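Local coordinates for endo-beta-mannanase (Opitutaceae bacterium TAV5, PDB 7BOB), which probably cleaves beta-1,4-linked mannosides in an exo fashion, as a homotrimeric glycoside hydrolase of family 5, at residues W206-S211 with R272-V277; Y267-R272 with L419-E424. One frame throughout, in Å; residues are numbered along the deposited sequence.

In the fold
From the N terminus, the chain passes through the first five strands of the family 5 barrel before reaching 206-211. Contact 1 closes a loop of 60 residues, containing strand 237-241 and nearly all of helix 258-272, when 272-277 returns against this segment. Contact 2 starts from 267-272, inside that loop, and closes a longer one of 146 residues at 419-424. The order of the segments alternates, so the loops cross; they share Arg272, and the contact centres lie about 17 Å apart. Contact 1 ties two barrel loops together, whereas contact 2 bridges the barrel to the following domain. They touch where Val277 CG2 packs 3.7 Å from Ala271 CB, and Leu208 CD1 also rests on Ala271.

Contact 1: residues W206-S211 with R272-V277; sequences WRLGGS and RAFGPV
Leu208 sets its CB squarely over one face of the Phe274 ring: CB lies 3.7 Å from the ring centroid and only 9° off the ring normal, which defines a CH-pi contact. The two side chains cross at about a right angle, and Leu208 CD1 lies farther out over the same face, 4.1 Å from Phe274 CD1. Phe274 reaches this place with CG anti to its own carbonyl carbon (chi1 -63°), which sends the ring across to the backbone of 208-209. There the packing is closest: Leu208 O stands 3.5 Å from Phe274 CE2, and Gly209 N lies 3.6 Å from Phe274 CD2, oblique to the ring. That amide is committed to Asn228 OD1, so its approach to the ring is packing. Gly209 has a phi of 121°, at which a side chain would press on the preceding carbonyl oxygen; a CB would also sit 3.1 Å from Phe274 CE2. No hydrogen bond spans the segments, and the 147 Å² buried between them comes from three residues. Beyond Gly209 the contact gives way to solvent, and Ser211, exposed and poorly ordered, leads toward the unmodelled residues 213-221. Shortening Phe274 to an alanine would remove the ring and would probably open a gap beneath Leu208 CB and beside Gly209. On the other segment, Gly275, with positive phi, turns the chain out of helix 258-272 toward strand 277-282. Leu237 of strand 237-241 touches both Leu208 and Phe274, joining the contact to the barrel wall. From the next domain, Trp389 of strand 385-389 meets the Phe274 ring edge-to-face, and Arg431 of strand 427-431 binds Ala273 O.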
# COMPACT_ATOMS: atom_id res chain seq x y z
N TRP A 206 17.44 12.56 3.62
CA TRP A 206 18.11 13.84 3.39
C TRP A 206 17.28 14.91 4.10
O TRP A 206 16.28 15.40 3.56
CB TRP A 206 18.27 14.09 1.89
CG TRP A 206 19.32 13.18 1.28
CD1 TRP A 206 19.12 11.94 0.73
CD2 TRP A 206 20.74 13.43 1.18
NE1 TRP A 206 20.32 11.40 0.30
CE2 TRP A 206 21.32 12.30 0.56
CE3 TRP A 206 21.56 14.50 1.56
CZ2 TRP A 206 22.70 12.21 0.31
CZ3 TRP A 206 22.92 14.41 1.31
CH2 TRP A 206 23.48 13.28 0.68
N ARG A 207 17.68 15.25 5.32
CA ARG A 207 16.81 15.92 6.26
C ARG A 207 17.30 17.30 6.62
O ARG A 207 18.51 17.57 6.68
CB ARG A 207 16.67 15.11 7.54
CG ARG A 207 16.00 13.76 7.33
CD ARG A 207 16.24 12.87 8.53
NE ARG A 207 15.35 11.72 8.53
CZ ARG A 207 15.30 10.81 9.50
NH1 ARG A 207 16.12 10.92 10.54
NH2 ARG A 207 14.43 9.80 9.43
N LEU A 208 16.34 18.19 6.87
CA LEU A 208 16.57 19.47 7.52
C LEU A 208 16.38 19.27 9.01
O LEU A 208 15.26 19.07 9.47
CB LEU A 208 15.59 20.53 7.01
CG LEU A 208 15.47 20.72 5.50
CD1 LEU A 208 14.34 21.67 5.18
CD2 LEU A 208 16.79 21.25 4.96
N GLY A 209 17.46 19.30 9.78
CA GLY A 209 17.28 19.34 11.21
C GLY A 209 17.90 18.21 12.00
O GLY A 209 17.33 17.11 12.11
N GLY A 210 19.09 18.49 12.54
CA GLY A 210 19.67 17.68 13.59
C GLY A 210 20.13 18.58 14.73
O GLY A 210 19.90 19.79 14.73
N SER A 211 20.79 17.95 15.70
CA SER A 211 21.47 18.68 16.77
C SER A 211 22.93 18.26 16.82
O SER A 211 23.24 17.06 16.88
CB SER A 211 20.78 18.46 18.13
OG SER A 211 21.26 17.30 18.77
N ARG A 272 16.06 27.68 4.45
CA ARG A 272 16.78 28.81 5.05
C ARG A 272 16.81 28.76 6.57
O ARG A 272 17.80 29.18 7.19
CB ARG A 272 16.15 30.13 4.61
CG ARG A 272 17.00 31.34 4.97
CD ARG A 272 18.27 31.39 4.10
NE ARG A 272 19.22 32.38 4.57
CZ ARG A 272 20.03 32.22 5.62
NH1 ARG A 272 20.00 31.09 6.33
NH2 ARG A 272 20.89 33.19 5.95
N ALA A 273 15.75 28.26 7.19
CA ALA A 273 15.70 28.10 8.64
C ALA A 273 16.78 27.16 9.18
O ALA A 273 17.01 27.13 10.39
CB ALA A 273 14.31 27.59 9.05
N PHE A 274 17.43 26.38 8.32
CA PHE A 274 18.41 25.40 8.78
C PHE A 274 19.83 25.69 8.31
O PHE A 274 20.77 25.07 8.83
CB PHE A 274 17.99 23.99 8.34
CG PHE A 274 16.69 23.55 8.95
CD1 PHE A 274 15.48 23.98 8.42
CD2 PHE A 274 16.67 22.75 10.09
CE1 PHE A 274 14.27 23.60 9.01
CE2 PHE A 274 15.46 22.38 10.68
CZ PHE A 274 14.26 22.80 10.14
N GLY A 275 20.03 26.64 7.40
CA GLY A 275 21.34 26.98 6.92
C GLY A 275 21.22 27.81 5.66
O GLY A 275 20.12 28.05 5.16
N PRO A 276 22.34 28.26 5.12
CA PRO A 276 22.29 29.02 3.87
C PRO A 276 21.78 28.13 2.75
O PRO A 276 22.00 26.91 2.75
CB PRO A 276 23.74 29.47 3.66
CG PRO A 276 24.58 28.52 4.46
CD PRO A 276 23.72 28.03 5.60
N VAL A 277 21.07 28.73 1.80
CA VAL A 277 20.38 27.93 0.79
C VAL A 277 20.55 28.56 -0.58
O VAL A 277 20.28 29.75 -0.77
CB VAL A 277 18.88 27.73 1.12
CG1 VAL A 277 18.17 29.02 1.21
CG2 VAL A 277 18.23 26.90 0.06

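Contact 2: residues Y267-R272 with L419-E424; sequences YVKCAR and LLQSAE
Lys269 and Gln421 are the closest pair of backbone positions, yet their CA atoms are 13.5 Å apart, so the helical ends at 267-272 and 419-424 meet through long side chains alone. Each chain leaves its helix with CG anti to the carbonyl carbon, and both then run on extended, Lys269 with a chi3 of -168° and Gln421 with a chi2 of -167°. They come from opposite directions, and their ends approach with Lys269 NZ 3.3 Å from the atom modelled as Gln421 NE2. The amide may well be turned over in the model, so this distance establishes proximity rather than the type of bond. The buried area is correspondingly small, 53 Å², and lies at the surface. Firmer partners of the lysine amine are His417 NE2, one turn earlier on helix 406-422, and Val427 O at the start of strand 427-431. Its positive charge would probably disfavour protonation of the imidazole it meets.

In the fold, helix 258-272 is the crossover between parallel strands 237-241 and 277-282 of the (beta/alpha)8 barrel. Helix 406-422 likewise joins neighbouring parallel strands, 385-389 and 427-431, in the second domain, so Lys269 reaches across the domain boundary. Just past Gln421 the second helix ends in a Schellman motif: Glu424, with positive phi, is the C-prime residue, its N makes a weak 3.0 Å bond to Gln421 O, and the following amide bonds back to Leu420 O. The same helix also packs against helix 569-583, with Leu419 on Trp576 and Leu420 on Tyr580.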
# COMPACT_ATOMS: atom_id res chain seq x y z
N TYR A 267 9.53 26.48 0.02
CA TYR A 267 10.62 25.51 0.20
C TYR A 267 11.91 26.20 0.61
O TYR A 267 12.64 25.70 1.48
CB TYR A 267 10.86 24.72 -1.09
CG TYR A 267 9.71 23.83 -1.49
CD1 TYR A 267 9.06 23.04 -0.56
CD2 TYR A 267 9.29 23.76 -2.82
CE1 TYR A 267 8.01 22.22 -0.94
CE2 TYR A 267 8.25 22.93 -3.20
CZ TYR A 267 7.62 22.18 -2.26
OH TYR A 267 6.58 21.39 -2.64
N VAL A 268 12.22 27.34 -0.02
CA VAL A 268 13.43 28.09 0.33
C VAL A 268 13.35 28.56 1.77
O VAL A 268 14.32 28.45 2.53
CB VAL A 268 13.63 29.26 -0.66
CG1 VAL A 268 14.80 30.18 -0.21
CG2 VAL A 268 13.88 28.72 -2.06
N LYS A 269 12.18 29.06 2.19
CA LYS A 269 11.99 29.50 3.57
C LYS A 269 12.28 28.37 4.56
O LYS A 269 12.94 28.58 5.58
CB LYS A 269 10.55 29.99 3.78
CG LYS A 269 10.21 31.32 3.14
CD LYS A 269 8.82 31.83 3.58
CE LYS A 269 8.38 33.00 2.70
NZ LYS A 269 7.01 33.50 3.01
N CYS A 270 11.74 27.17 4.30
CA CYS A 270 12.05 26.04 5.18
C CYS A 270 13.54 25.76 5.22
O CYS A 270 14.12 25.64 6.30
CB CYS A 270 11.28 24.80 4.75
SG CYS A 270 9.48 25.06 4.77
N ALA A 271 14.15 25.58 4.06
CA ALA A 271 15.58 25.32 4.03
C ALA A 271 16.35 26.41 4.77
O ALA A 271 17.16 26.12 5.66
CB ALA A 271 16.06 25.20 2.58
N ARG A 272 16.06 27.68 4.45
CA ARG A 272 16.78 28.81 5.05
C ARG A 272 16.81 28.76 6.57
O ARG A 272 17.80 29.18 7.19
CB ARG A 272 16.15 30.13 4.61
CG ARG A 272 17.00 31.34 4.97
CD ARG A 272 18.27 31.39 4.10
NE ARG A 272 19.22 32.38 4.57
CZ ARG A 272 20.03 32.22 5.62
NH1 ARG A 272 20.00 31.09 6.33
NH2 ARG A 272 20.89 33.19 5.95
N LEU A 419 -2.42 30.60 1.96
CA LEU A 419 -3.64 31.29 2.36
C LEU A 419 -3.33 32.49 3.24
O LEU A 419 -4.02 33.50 3.17
CB LEU A 419 -4.60 30.33 3.07
CG LEU A 419 -5.16 29.14 2.27
CD1 LEU A 419 -5.97 28.18 3.16
CD2 LEU A 419 -6.00 29.59 1.06
N LEU A 420 -2.29 32.39 4.08
CA LEU A 420 -1.89 33.54 4.88
C LEU A 420 -1.35 34.67 4.00
O LEU A 420 -1.62 35.85 4.26
CB LEU A 420 -0.86 33.11 5.92
CG LEU A 420 -1.43 32.31 7.07
CD1 LEU A 420 -0.37 31.43 7.72
CD2 LEU A 420 -2.08 33.26 8.09
N GLN A 421 -0.59 34.33 2.94
CA GLN A 421 -0.13 35.35 2.01
C GLN A 421 -1.29 35.95 1.24
O GLN A 421 -1.20 37.09 0.78
CB GLN A 421 0.90 34.80 1.02
CG GLN A 421 2.16 34.28 1.66
CD GLN A 421 3.30 34.02 0.64
OE1 GLN A 421 3.07 33.60 -0.50
NE2 GLN A 421 4.51 34.29 1.06
N SER A 422 -2.38 35.20 1.04
CA SER A 422 -3.56 35.80 0.42
C SER A 422 -4.28 36.75 1.39
O SER A 422 -4.90 37.73 0.95
CB SER A 422 -4.50 34.71 -0.07
OG SER A 422 -4.12 34.28 -1.36
N ALA A 423 -4.19 36.48 2.69
CA ALA A 423 -4.60 37.47 3.69
C ALA A 423 -3.57 38.57 3.84
O ALA A 423 -3.68 39.37 4.78
CB ALA A 423 -4.82 36.81 5.05
N GLU A 424 -2.56 38.60 2.97
CA GLU A 424 -1.56 39.66 2.95
C GLU A 424 -0.75 39.68 4.25
O GLU A 424 -0.35 40.75 4.74
CB GLU A 424 -2.20 41.01 2.66
CG GLU A 424 -2.75 41.05 1.24
CD GLU A 424 -3.49 42.33 0.92
OE1 GLU A 424 -2.99 43.42 1.30
OE2 GLU A 424 -4.57 42.24 0.30